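Local coordinates for MPT synthase subunit 2 (Burkholderia ambifaria, PDB 7L32), which probably forms the catalytic large subunit of molybdopterin synthase, which converts precursor Z to molybdopterin by transferring sulfur from a small partner subunit, at residues F19-E24 / I101-T106; A26-R31 / D85-H90; A75-R80 / C118-D123. One frame throughout, in Å; residues are numbered along the deposited sequence. Where two conformers were deposited one is given.

Contact 1. Residues F19-E24 / I101-T106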
ATOM      1  N   PHE A  19      12.270 -11.135   0.453  1.00 30.67           N
ATOM      2  CA  PHE A  19      12.450  -9.885  -0.272  1.00 34.89           C
ATOM      3  C   PHE A  19      12.550  -8.716   0.706  1.00 36.73           C
ATOM      4  O   PHE A  19      12.180  -8.820   1.878  1.00 35.73           O
ATOM      5  CB  PHE A  19      11.317  -9.646  -1.293  1.00 31.32           C
ATOM      6  CG  PHE A  19       9.911  -9.733  -0.721  1.00 28.26           C
ATOM      7  CD1 PHE A  19       9.349  -8.652  -0.035  1.00 27.66           C
ATOM      8  CD2 PHE A  19       9.142 -10.874  -0.903  1.00 24.68           C
ATOM      9  CE1 PHE A  19       8.063  -8.731   0.489  1.00 25.02           C
ATOM     10  CE2 PHE A  19       7.846 -10.958  -0.394  1.00 28.43           C
ATOM     11  CZ  PHE A  19       7.305  -9.880   0.311  1.00 24.94           C
ATOM     12  N   ASP A  20      13.087  -7.602   0.207  1.00 35.93           N
ATOM     13  CA  ASP A  20      13.270  -6.365   0.967  1.00 34.21           C
ATOM     14  C   ASP A  20      12.333  -5.319   0.367  1.00 34.56           C
ATOM     15  O   ASP A  20      12.604  -4.789  -0.714  1.00 33.38           O
ATOM     16  CB  ASP A  20      14.735  -5.933   0.883  1.00 35.16           C
ATOM     17  CG  ASP A  20      15.053  -4.649   1.670  1.00 42.25           C
ATOM     18  OD1 ASP A  20      14.163  -3.805   1.926  1.00 44.30           O
ATOM     19  OD2 ASP A  20      16.238  -4.485   2.003  1.00 48.61           O
ATOM     20  N   LEU A  21      11.253  -4.997   1.086  1.00 30.83           N
ATOM     21  CA  LEU A  21      10.263  -4.046   0.579  1.00 36.24           C
ATOM     22  C   LEU A  21      10.909  -2.720   0.172  1.00 32.20           C
ATOM     23  O   LEU A  21      10.625  -2.197  -0.911  1.00 29.77           O
ATOM     24  CB  LEU A  21       9.176  -3.808   1.633  1.00 32.01           C
ATOM     25  CG  LEU A  21       8.045  -2.840   1.254  1.00 33.41           C
ATOM     26  CD1 LEU A  21       7.243  -3.335   0.042  1.00 29.48           C
ATOM     27  CD2 LEU A  21       7.125  -2.631   2.438  1.00 38.38           C
ATOM     28  N   ASN A  22      11.803  -2.185   1.021  1.00 33.72           N
ATOM     29  CA  ASN A  22      12.495  -0.923   0.729  1.00 34.73           C
ATOM     30  C   ASN A  22      13.228  -0.989  -0.601  1.00 36.02           C
ATOM     31  O   ASN A  22      13.094  -0.099  -1.449  1.00 36.15           O
ATOM     32  CB  ASN A  22      13.522  -0.593   1.823  1.00 37.81           C
ATOM     33  CG  ASN A  22      12.939   0.173   2.971  1.00 42.31           C
ATOM     34  OD1 ASN A  22      11.749   0.463   2.986  1.00 43.74           O
ATOM     35  ND2 ASN A  22      13.780   0.496   3.968  1.00 42.46           N
ATOM     36  N   ALA A  23      14.048  -2.026  -0.778  1.00 34.27           N
ATOM     37  CA  ALA A  23      14.826  -2.158  -2.004  1.00 32.59           C
ATOM     38  C   ALA A  23      13.922  -2.281  -3.223  1.00 26.75           C
ATOM     39  O   ALA A  23      14.200  -1.680  -4.269  1.00 29.97           O
ATOM     40  CB  ALA A  23      15.771  -3.354  -1.898  1.00 30.95           C
ATOM     41  N   GLU A  24      12.830  -3.055  -3.115  1.00 25.87           N
ATOM     42  CA  GLU A  24      11.934  -3.208  -4.263  1.00 26.91           C
ATOM     43  C   GLU A  24      11.232  -1.899  -4.583  1.00 27.20           C
ATOM     44  O   GLU A  24      11.071  -1.546  -5.756  1.00 25.27           O
ATOM     45  CB  GLU A  24      10.908  -4.317  -4.016  1.00 26.44           C
ATOM     46  CG  GLU A  24      11.513  -5.708  -3.765  1.00 32.74           C
ATOM     47  CD  GLU A  24      12.406  -6.211  -4.913  1.00 38.97           C
ATOM     48  OE1 GLU A  24      12.125  -5.911  -6.094  1.00 35.15           O
ATOM     49  OE2 GLU A  24      13.397  -6.913  -4.628  1.00 38.00           O
ATOM     50  N   ILE A 101       5.007 -13.402   2.365  1.00 23.05           N
ATOM     51  CA  ILE A 101       4.608 -14.259   1.235  1.00 24.29           C
ATOM     52  C   ILE A 101       4.729 -13.521  -0.089  1.00 25.88           C
ATOM     53  O   ILE A 101       5.278 -14.037  -1.060  1.00 22.96           O
ATOM     54  CB  ILE A 101       3.156 -14.762   1.419  1.00 26.92           C
ATOM     55  CG1 ILE A 101       2.991 -15.557   2.704  1.00 34.82           C
ATOM     56  CG2 ILE A 101       2.712 -15.608   0.223  1.00 31.01           C
ATOM     57  CD1 ILE A 101       1.526 -15.760   3.056  1.00 35.17           C
ATOM     58  N   VAL A 102       4.167 -12.322  -0.163  1.00 18.91           N
ATOM     59  CA  VAL A 102       3.968 -11.676  -1.453  1.00 18.89           C
ATOM     60  C   VAL A 102       4.017 -10.178  -1.221  1.00 18.24           C
ATOM     61  O   VAL A 102       3.582  -9.693  -0.176  1.00 19.72           O
ATOM     62  CB  VAL A 102       2.628 -12.119  -2.082  1.00 18.15           C
ATOM     63  CG1 VAL A 102       1.464 -11.864  -1.135  1.00 22.49           C
ATOM     64  CG2 VAL A 102       2.386 -11.459  -3.436  1.00 22.31           C
ATOM     65  N   MET A 103       4.585  -9.458  -2.177  1.00 17.88           N
ATOM     66  CA  MET A 103       4.456  -8.008  -2.194  1.00 20.50           C
ATOM     67  C   MET A 103       4.021  -7.565  -3.579  1.00 20.69           C
ATOM     68  O   MET A 103       4.458  -8.123  -4.595  1.00 17.06           O
ATOM     69  CB  MET A 103       5.768  -7.303  -1.793  1.00 18.93           C
ATOM     70  CG  MET A 103       6.979  -7.541  -2.689  1.00 26.25           C
ATOM     71  SD  MET A 103       8.041  -6.061  -2.551  1.00 33.31           S
ATOM     72  CE  MET A 103       7.101  -4.954  -3.565  1.00 25.63           C
ATOM     73  N   VAL A 104       3.139  -6.574  -3.611  1.00 16.26           N
ATOM     74  CA  VAL A 104       2.744  -5.911  -4.846  1.00 16.88           C
ATOM     75  C   VAL A 104       2.935  -4.420  -4.609  1.00 18.27           C
ATOM     76  O   VAL A 104       2.503  -3.909  -3.572  1.00 18.11           O
ATOM     77  CB  VAL A 104       1.284  -6.207  -5.229  1.00 15.30           C
ATOM     78  CG1 VAL A 104       0.880  -5.331  -6.440  1.00 15.96           C
ATOM     79  CG2 VAL A 104       1.123  -7.716  -5.578  1.00 17.12           C
ATOM     80  N   ALA A 105       3.629  -3.748  -5.523  1.00 15.62           N
ATOM     81  CA  ALA A 105       3.803  -2.292  -5.439  1.00 19.41           C
ATOM     82  C   ALA A 105       3.413  -1.670  -6.777  1.00 20.92           C
ATOM     83  O   ALA A 105       3.742  -2.211  -7.840  1.00 19.87           O
ATOM     84  CB  ALA A 105       5.249  -1.930  -5.093  1.00 18.43           C
ATOM     85  N   THR A 106       2.705  -0.538  -6.731  1.00 16.48           N
ATOM     86  CA  THR A 106       2.336   0.186  -7.936  1.00 16.18           C
ATOM     87  C   THR A 106       2.707   1.646  -7.745  1.00 19.52           C
ATOM     88  O   THR A 106       2.734   2.145  -6.620  1.00 18.36           O
ATOM     89  CB  THR A 106       0.840   0.089  -8.270  1.00 16.66           C
ATOM     90  OG1 THR A 106       0.053   0.693  -7.220  1.00 16.31           O
ATOM     91  CG2 THR A 106       0.397  -1.385  -8.477  1.00 15.91           C
TER
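A Met-aromatic contact joins Phe19, just ahead of helix 21-30, to Met103 in the middle of strand 100-108. The two side chains pass antiparallel to each other, and Met103 CG lies over one face of the ring. It sits 3.7 Å from the Phe19 ring centroid and 18° off the ring normal, a CH-pi geometry, whereas Met103 SD, beyond it, is 4.5 Å from that centroid and approaches obliquely. Lower on the chain, Met103 CB comes within 3.5 Å of Phe19 CE1. A chi1 of 62° places Met103 CG between the backbone N and the carbonyl carbon, where it meets the ring face. The ring also reaches the strand backbone: Phe19 CZ is 3.6 Å from Val102 C, and Val102 N lies in the ring plane at its edge. Ile101 and Val102 both pair with Gly43, so the ring meets the strand at a classic beta bulge.

Beyond the ring, Met103 SD also meets the first turn of the helix. Leu21 CD1 reaches Met103 SD at 3.8 Å, and Glu24 CB meets the same sulfur at 3.7 Å, both side chains lying obliquely across the methionine. Glu24 contributes its aliphatic part here, since its carboxylate turns off to a salt bridge with Arg13. Helix 21-30 here covers one face of the mixed sheet, an alpha/beta layering. The helix start is capped by Asp20, whose OD1 accepts a weak bond from Ala23 N (3.2 Å) and a further hydrogen bond from Asn22 ND2 of the second subunit.

Contact 2. Residues A26-R31 / D85-H90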
ATOM      1  N   ALA A  26      12.378   1.166  -3.927  1.00 28.20           N
ATOM      2  CA  ALA A  26      13.355   2.086  -4.512  1.00 33.05           C
ATOM      3  C   ALA A  26      13.615   1.774  -5.982  1.00 33.32           C
ATOM      4  O   ALA A  26      13.735   2.690  -6.806  1.00 30.53           O
ATOM      5  CB  ALA A  26      14.670   2.044  -3.734  1.00 33.00           C
ATOM      6  N   ALA A  27      13.706   0.491  -6.334  1.00 31.26           N
ATOM      7  CA  ALA A  27      13.926   0.140  -7.733  1.00 32.52           C
ATOM      8  C   ALA A  27      12.730   0.536  -8.598  1.00 27.21           C
ATOM      9  O   ALA A  27      12.914   1.038  -9.714  1.00 29.25           O
ATOM     10  CB  ALA A  27      14.231  -1.352  -7.859  1.00 31.88           C
ATOM     11  N   LEU A  28      11.500   0.332  -8.103  1.00 26.41           N
ATOM     12  CA  LEU A  28      10.320   0.750  -8.863  1.00 25.41           C
ATOM     13  C   LEU A  28      10.322   2.262  -9.096  1.00 27.86           C
ATOM     14  O   LEU A  28      10.036   2.729 -10.206  1.00 25.27           O
ATOM     15  CB  LEU A  28       9.033   0.314  -8.145  1.00 24.54           C
ATOM     16  CG  LEU A  28       7.723   0.620  -8.881  1.00 23.20           C
ATOM     17  CD1 LEU A  28       7.706  -0.103 -10.236  1.00 22.99           C
ATOM     18  CD2 LEU A  28       6.453   0.262  -8.059  1.00 20.02           C
ATOM     19  N   ARG A  29      10.652   3.046  -8.064  1.00 26.20           N
ATOM     20  CA  ARG A  29      10.733   4.495  -8.233  0.52 25.66           C
ATOM     21  C   ARG A  29      11.817   4.874  -9.231  1.00 29.41           C
ATOM     22  O   ARG A  29      11.650   5.810 -10.025  1.00 28.84           O
ATOM     23  CB  ARG A  29      11.007   5.174  -6.886  0.52 30.71           C
ATOM     24  CG  ARG A  29       9.928   5.002  -5.844  0.52 27.39           C
ATOM     25  CD  ARG A  29      10.174   5.984  -4.689  0.52 32.82           C
ATOM     26  NE  ARG A  29       9.076   6.031  -3.732  0.52 27.95           N
ATOM     27  CZ  ARG A  29       7.956   6.721  -3.905  0.52 30.73           C
ATOM     28  NH1 ARG A  29       7.722   7.387  -5.020  0.52 30.96           N
ATOM     29  NH2 ARG A  29       7.052   6.754  -2.926  0.52 27.68           N
ATOM     30  N   ALA A  30      12.948   4.165  -9.201  1.00 26.41           N
ATOM     31  CA  ALA A  30      14.027   4.466 -10.134  1.00 31.41           C
ATOM     32  C   ALA A  30      13.630   4.187 -11.583  1.00 32.18           C
ATOM     33  O   ALA A  30      14.221   4.769 -12.496  1.00 31.33           O
ATOM     34  CB  ALA A  30      15.288   3.676  -9.772  1.00 32.95           C
ATOM     35  N   ARG A  31      12.668   3.296 -11.818  1.00 25.33           N
ATOM     36  CA  ARG A  31      12.172   3.041 -13.167  1.00 25.71           C
ATOM     37  C   ARG A  31      11.058   3.997 -13.578  1.00 26.99           C
ATOM     38  O   ARG A  31      10.564   3.894 -14.708  1.00 25.84           O
ATOM     39  CB  ARG A  31      11.695   1.579 -13.318  1.00 25.04           C
ATOM     40  CG  ARG A  31      12.833   0.564 -13.147  1.00 28.92           C
ATOM     41  CD  ARG A  31      12.377  -0.877 -13.477  1.00 28.91           C
ATOM     42  NE  ARG A  31      11.261  -1.355 -12.665  1.00 26.99           N
ATOM     43  CZ  ARG A  31      11.410  -1.903 -11.464  1.00 35.17           C
ATOM     44  NH1 ARG A  31      12.598  -1.963 -10.873  1.00 34.16           N
ATOM     45  NH2 ARG A  31      10.351  -2.428 -10.856  1.00 30.74           N
ATOM     46  N   ASP A  85       2.978   1.825 -13.123  1.00 20.87           N
ATOM     47  CA  ASP A  85       3.940   0.731 -13.235  1.00 20.09           C
ATOM     48  C   ASP A  85       3.715  -0.170 -12.031  1.00 26.01           C
ATOM     49  O   ASP A  85       3.198   0.281 -10.990  1.00 17.81           O
ATOM     50  CB  ASP A  85       5.403   1.227 -13.295  1.00 21.08           C
ATOM     51  CG  ASP A  85       6.367   0.195 -13.889  1.00 24.16           C
ATOM     52  OD1 ASP A  85       5.902  -0.874 -14.367  1.00 24.76           O
ATOM     53  OD2 ASP A  85       7.596   0.461 -13.877  1.00 23.31           O
ATOM     54  N   VAL A  86       4.061  -1.456 -12.196  1.00 17.68           N
ATOM     55  CA  VAL A  86       3.689  -2.527 -11.272  1.00 17.12           C
ATOM     56  C   VAL A  86       4.910  -3.393 -10.996  1.00 21.72           C
ATOM     57  O   VAL A  86       5.618  -3.786 -11.930  1.00 20.93           O
ATOM     58  CB  VAL A  86       2.572  -3.433 -11.857  1.00 22.15           C
ATOM     59  CG1 VAL A  86       2.208  -4.566 -10.868  1.00 16.42           C
ATOM     60  CG2 VAL A  86       1.353  -2.637 -12.282  1.00 19.95           C
ATOM     61  N   ALA A  87       5.123  -3.752  -9.726  1.00 18.20           N
ATOM     62  CA  ALA A  87       6.133  -4.747  -9.366  1.00 22.04           C
ATOM     63  C   ALA A  87       5.483  -5.822  -8.504  1.00 22.74           C
ATOM     64  O   ALA A  87       4.666  -5.514  -7.635  1.00 19.95           O
ATOM     65  CB  ALA A  87       7.324  -4.120  -8.617  1.00 23.82           C
ATOM     66  N   ILE A  88       5.808  -7.091  -8.769  1.00 19.91           N
ATOM     67  CA  ILE A  88       5.276  -8.212  -7.995  1.00 17.72           C
ATOM     68  C   ILE A  88       6.437  -9.132  -7.644  1.00 20.38           C
ATOM     69  O   ILE A  88       7.208  -9.527  -8.533  1.00 20.33           O
ATOM     70  CB  ILE A  88       4.206  -9.006  -8.775  1.00 20.00           C
ATOM     71  CG1 ILE A  88       3.075  -8.094  -9.287  1.00 19.35           C
ATOM     72  CG2 ILE A  88       3.646 -10.176  -7.890  1.00 18.88           C
ATOM     73  CD1 ILE A  88       2.145  -8.761 -10.333  1.00 18.57           C
ATOM     74  N   VAL A  89       6.567  -9.469  -6.361  1.00 18.15           N
ATOM     75  CA  VAL A  89       7.485 -10.528  -5.920  1.00 19.06           C
ATOM     76  C   VAL A  89       6.678 -11.516  -5.088  1.00 22.17           C
ATOM     77  O   VAL A  89       6.044 -11.128  -4.099  1.00 20.92           O
ATOM     78  CB  VAL A  89       8.669  -9.988  -5.103  1.00 21.75           C
ATOM     79  CG1 VAL A  89       9.652 -11.139  -4.753  1.00 24.04           C
ATOM     80  CG2 VAL A  89       9.405  -8.850  -5.851  1.00 26.15           C
ATOM     81  N   HIS A  90       6.685 -12.789  -5.481  1.00 21.92           N
ATOM     82  CA  HIS A  90       5.960 -13.799  -4.728  1.00 20.76           C
ATOM     83  C   HIS A  90       6.935 -14.893  -4.308  1.00 24.72           C
ATOM     84  O   HIS A  90       7.794 -15.299  -5.095  1.00 23.66           O
ATOM     85  CB  HIS A  90       4.806 -14.389  -5.562  1.00 21.08           C
ATOM     86  CG  HIS A  90       3.699 -14.972  -4.737  1.00 23.29           C
ATOM     87  ND1 HIS A  90       3.890 -16.020  -3.862  1.00 25.33           N
ATOM     88  CD2 HIS A  90       2.373 -14.688  -4.696  1.00 23.42           C
ATOM     89  CE1 HIS A  90       2.736 -16.342  -3.297  1.00 23.24           C
ATOM     90  NE2 HIS A  90       1.798 -15.551  -3.788  1.00 22.30           N
TER
HETATM   91  O   HOH W   1       8.103  -2.982 -12.609  1.00 33.71           O
HETATM   92  O   HOH W   2       9.364  -1.101 -14.799  1.00 34.29           O
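Arg31 and Ala87 meet just past the C-terminal end of helix 21-30, beside strand 85-91, and two waters link the arginine to the strand. From CB, which points toward the strand, the chain continues to CG, anti to the carbonyl carbon, and CD before bending at chi3 (-59°), the torsion that places NE. NE gives its N-H to a water at 2.9 Å, which lies in the guanidinium plane at the group's edge and donates in turn to Asp85 OD2. The direct gap from Arg31 NE to Asp85 OD2 is 4.3 Å, beyond a salt bridge, so the charges are near but not paired, and the water bridges them; any mutual stabilisation is probably modest. At the tip, Arg31 NH2 donates to a second water at 2.9 Å, which is hydrogen-bonded to Val86 O at 2.7 Å. NH2 also comes within 4.1 Å of Ala87 CB, met near the guanidinium plane. Leu28 CA lies over one face of the guanidinium, offset toward the rim of that group.

Leu28 supplies the buried part. Its CG is anti to the backbone N, and chi2 (61°) then places CD1 3.7 Å from Asp85 OD2 and 4.3 Å from Ala87 CB. Asp85 has two further hydrogen bonds: OD1 accepts from Val86 N, which approaches from above the carboxylate plane, and OD2 accepts from Asn32 ND2.

Helix 26-30 and strand 85-90 run nearly antiparallel, at 154° and 9.3 Å between axes. The strand lies between 11-15 and 100-108 in the mixed sheet; Leu28 packs on the face bearing Ala87, while Ile88 turns to helix 111-128 on the opposite face.

Contact 3. Residues A75-R80 / C118-D123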
ATOM      1  N   ALA A  75      -0.171  -6.579 -16.855  1.00 20.27           N
ATOM      2  CA  ALA A  75      -0.498  -5.940 -18.127  1.00 23.77           C
ATOM      3  C   ALA A  75      -1.941  -5.436 -18.143  1.00 20.37           C
ATOM      4  O   ALA A  75      -2.216  -4.338 -18.647  1.00 20.26           O
ATOM      5  CB  ALA A  75      -0.255  -6.916 -19.292  1.00 24.49           C
ATOM      6  N   GLU A  76      -2.876  -6.230 -17.611  1.00 18.73           N
ATOM      7  CA  GLU A  76      -4.276  -5.801 -17.527  1.00 20.15           C
ATOM      8  C   GLU A  76      -4.447  -4.604 -16.593  1.00 22.09           C
ATOM      9  O   GLU A  76      -5.226  -3.688 -16.893  1.00 19.69           O
ATOM     10  CB  GLU A  76      -5.170  -6.962 -17.083  1.00 21.95           C
ATOM     11  CG  GLU A  76      -6.632  -6.576 -16.786  1.00 20.02           C
ATOM     12  CD  GLU A  76      -7.409  -6.061 -18.014  1.00 28.44           C
ATOM     13  OE1 GLU A  76      -6.933  -6.158 -19.177  1.00 23.51           O
ATOM     14  OE2 GLU A  76      -8.526  -5.555 -17.814  1.00 24.75           O
ATOM     15  N   ALA A  77      -3.724  -4.581 -15.465  1.00 17.28           N
ATOM     16  CA  ALA A  77      -3.738  -3.380 -14.627  1.00 18.66           C
ATOM     17  C   ALA A  77      -3.281  -2.163 -15.420  1.00 21.54           C
ATOM     18  O   ALA A  77      -3.860  -1.077 -15.293  1.00 19.39           O
ATOM     19  CB  ALA A  77      -2.852  -3.560 -13.386  1.00 15.74           C
ATOM     20  N   GLY A  78      -2.228  -2.324 -16.236  1.00 16.85           N
ATOM     21  CA  GLY A  78      -1.761  -1.223 -17.060  1.00 21.31           C
ATOM     22  C   GLY A  78      -2.754  -0.794 -18.125  1.00 25.68           C
ATOM     23  O   GLY A  78      -2.784   0.382 -18.512  1.00 21.69           O
ATOM     24  N   ARG A  79      -3.553  -1.736 -18.643  1.00 21.45           N
ATOM     25  CA  ARG A  79      -4.598  -1.383 -19.603  1.00 22.37           C
ATOM     26  C   ARG A  79      -5.694  -0.555 -18.935  1.00 21.54           C
ATOM     27  O   ARG A  79      -6.233   0.379 -19.539  1.00 22.07           O
ATOM     28  CB  ARG A  79      -5.209  -2.657 -20.203  1.00 19.64           C
ATOM     29  CG  ARG A  79      -6.117  -2.413 -21.427  1.00 25.43           C
ATOM     30  CD  ARG A  79      -6.952  -3.643 -21.801  1.00 27.07           C
ATOM     31  NE  ARG A  79      -7.885  -3.958 -20.728  1.00 25.58           N
ATOM     32  CZ  ARG A  79      -9.028  -3.309 -20.523  1.00 30.06           C
ATOM     33  NH1 ARG A  79      -9.423  -2.331 -21.327  1.00 23.55           N
ATOM     34  NH2 ARG A  79      -9.789  -3.641 -19.477  1.00 21.41           N
ATOM     35  N   ARG A  80      -6.056  -0.907 -17.706  1.00 19.72           N
ATOM     36  CA  ARG A  80      -7.145  -0.221 -17.012  1.00 19.16           C
ATOM     37  C   ARG A  80      -6.715   1.146 -16.490  1.00 18.82           C
ATOM     38  O   ARG A  80      -7.517   2.084 -16.483  1.00 22.72           O
ATOM     39  CB  ARG A  80      -7.655  -1.072 -15.856  1.00 20.54           C
ATOM     40  CG  ARG A  80      -8.451  -2.323 -16.273  1.00 23.68           C
ATOM     41  CD  ARG A  80      -8.691  -3.247 -15.080  1.00 20.93           C
ATOM     42  NE  ARG A  80      -9.489  -4.425 -15.440  1.00 20.58           N
ATOM     43  CZ  ARG A  80     -10.676  -4.705 -14.929  1.00 21.09           C
ATOM     44  NH1 ARG A  80     -11.239  -3.922 -14.007  1.00 19.77           N
ATOM     45  NH2 ARG A  80     -11.304  -5.812 -15.320  1.00 23.22           N
ATOM     46  N   CYS A 118      -3.157  -1.429  -7.305  1.00 13.10           N
ATOM     47  CA  CYS A 118      -2.525  -2.360  -6.372  1.00 16.26           C
ATOM     48  C   CYS A 118      -3.537  -3.373  -5.849  1.00 17.87           C
ATOM     49  O   CYS A 118      -3.251  -4.585  -5.790  1.00 15.14           O
ATOM     50  CB  CYS A 118      -1.883  -1.588  -5.217  1.00 15.68           C
ATOM     51  SG  CYS A 118      -0.801  -2.591  -4.170  1.00 18.83           S
ATOM     52  N   GLU A 119      -4.733  -2.908  -5.473  1.00 15.67           N
ATOM     53  CA  GLU A 119      -5.750  -3.845  -4.992  1.00 15.00           C
ATOM     54  C   GLU A 119      -6.235  -4.760  -6.110  1.00 17.13           C
ATOM     55  O   GLU A 119      -6.463  -5.961  -5.885  1.00 14.89           O
ATOM     56  CB  GLU A 119      -6.931  -3.081  -4.381  1.00 18.31           C
ATOM     57  CG  GLU A 119      -7.987  -3.991  -3.811  1.00 21.70           C
ATOM     58  CD  GLU A 119      -8.930  -3.289  -2.816  1.00 26.23           C
ATOM     59  OE1 GLU A 119      -9.071  -2.043  -2.856  1.00 23.06           O
ATOM     60  OE2 GLU A 119      -9.495  -4.010  -1.974  1.00 26.69           O
ATOM     61  N   PHE A 120      -6.408  -4.212  -7.313  1.00 15.11           N
ATOM     62  CA  PHE A 120      -6.804  -5.044  -8.456  1.00 17.33           C
ATOM     63  C   PHE A 120      -5.798  -6.173  -8.690  1.00 16.96           C
ATOM     64  O   PHE A 120      -6.184  -7.340  -8.901  1.00 18.48           O
ATOM     65  CB  PHE A 120      -6.950  -4.169  -9.716  1.00 15.01           C
ATOM     66  CG  PHE A 120      -7.158  -4.970 -10.985  1.00 16.23           C
ATOM     67  CD1 PHE A 120      -8.425  -5.390 -11.352  1.00 17.36           C
ATOM     68  CD2 PHE A 120      -6.082  -5.290 -11.812  1.00 16.60           C
ATOM     69  CE1 PHE A 120      -8.631  -6.186 -12.510  1.00 21.76           C
ATOM     70  CE2 PHE A 120      -6.270  -6.060 -12.961  1.00 18.10           C
ATOM     71  CZ  PHE A 120      -7.544  -6.509 -13.323  1.00 21.15           C
ATOM     72  N   VAL A 121      -4.505  -5.841  -8.695  1.00 15.10           N
ATOM     73  CA  VAL A 121      -3.477  -6.862  -8.927  1.00 17.94           C
ATOM     74  C   VAL A 121      -3.532  -7.927  -7.834  1.00 16.91           C
ATOM     75  O   VAL A 121      -3.443  -9.126  -8.122  1.00 16.65           O
ATOM     76  CB  VAL A 121      -2.074  -6.219  -9.030  1.00 17.10           C
ATOM     77  CG1 VAL A 121      -0.963  -7.304  -9.019  1.00 15.31           C
ATOM     78  CG2 VAL A 121      -1.935  -5.355 -10.315  1.00 15.12           C
ATOM     79  N   MET A 122      -3.692  -7.516  -6.567  1.00 16.41           N
ATOM     80  CA  MET A 122      -3.782  -8.491  -5.475  1.00 15.89           C
ATOM     81  C   MET A 122      -5.011  -9.385  -5.623  1.00 18.12           C
ATOM     82  O   MET A 122      -4.920 -10.613  -5.441  1.00 18.37           O
ATOM     83  CB  MET A 122      -3.810  -7.794  -4.093  1.00 14.41           C
ATOM     84  CG  MET A 122      -2.397  -7.439  -3.534  1.00 16.90           C
ATOM     85  SD  MET A 122      -1.319  -8.910  -3.376  1.00 21.43           S
ATOM     86  CE  MET A 122      -2.270  -9.879  -2.223  1.00 20.53           C
ATOM     87  N   ASP A 123      -6.174  -8.797  -5.948  1.00 15.71           N
ATOM     88  CA  ASP A 123      -7.397  -9.592  -6.118  1.00 17.74           C
ATOM     89  C   ASP A 123      -7.227 -10.620  -7.236  1.00 20.88           C
ATOM     90  O   ASP A 123      -7.619 -11.781  -7.094  1.00 20.80           O
ATOM     91  CB  ASP A 123      -8.586  -8.687  -6.446  1.00 19.49           C
ATOM     92  CG  ASP A 123      -9.106  -7.922  -5.236  1.00 24.75           C
ATOM     93  OD1 ASP A 123      -8.779  -8.284  -4.080  1.00 23.10           O
ATOM     94  OD2 ASP A 123      -9.846  -6.949  -5.469  1.00 22.14           O
TER
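Glu76 OE2 is gripped by two arginines of its own helix while Glu76 CG packs against Phe120 of helix 111-128, 3.6 Å from CZ. Arg79 holds the carboxylate side-on: its NE bonds Glu76 OE1, and its NH2 reaches OE2 at 2.8 Å on the syn side. Arg80 NE meets the same OE2 from the anti side, also at 2.8 Å. This salt-bridge network probably fixes the rotation of the carboxylate, and probably helps to hold Arg80 NE above the CE1-CZ rim of the Phe120 ring.

The Arg80 chain is extended from CG to NE and crosses Phe120 at about a right angle. Arg80 CD stands over the ring face, 4.1 Å from the centroid, in a CH-pi contact. Phe120 CE1 lies over the centre of the guanidinium, 3.5 Å from Arg80 CZ, the two planes 28° apart. Trp157 meets the phenylalanine edge-to-face, and its O accepts from Arg80 NH1. Closer to the sheet, Ala77 CB touches Val121 CG2 at 3.7 Å.

The helix segments cross at 146°, their axes 9.8 Å apart, a near-antiparallel helix pair covering one face of a mixed sheet, as in the alpha/beta core of MoaE proteins.

Overall arrangement
Contacts 1 and 2 lie on one face of the mixed sheet, their centres 8 Å apart, and share helix 21-30; strands 100-108 and 85-91 are neighbours joined by a probable backbone hydrogen bond from Ala87 N to Ala105 O, 2.8 Å. Contact 3 is on the other face, 16 Å from contact 1 and 14 Å from contact 2 between centres. The link through the sheet is side-chain packing: Val104 CG1 and Ile88 CD1 each lie 3.7 Å from Val121 CG1, and Val104 CG2 meets Met122 SD at 3.5 Å. Segments 19-24 and 118-123 also reach the second subunit, the latter through an Asp123 salt bridge to Arg111 of that subunit, so both sides of the sheet take part in the dimer.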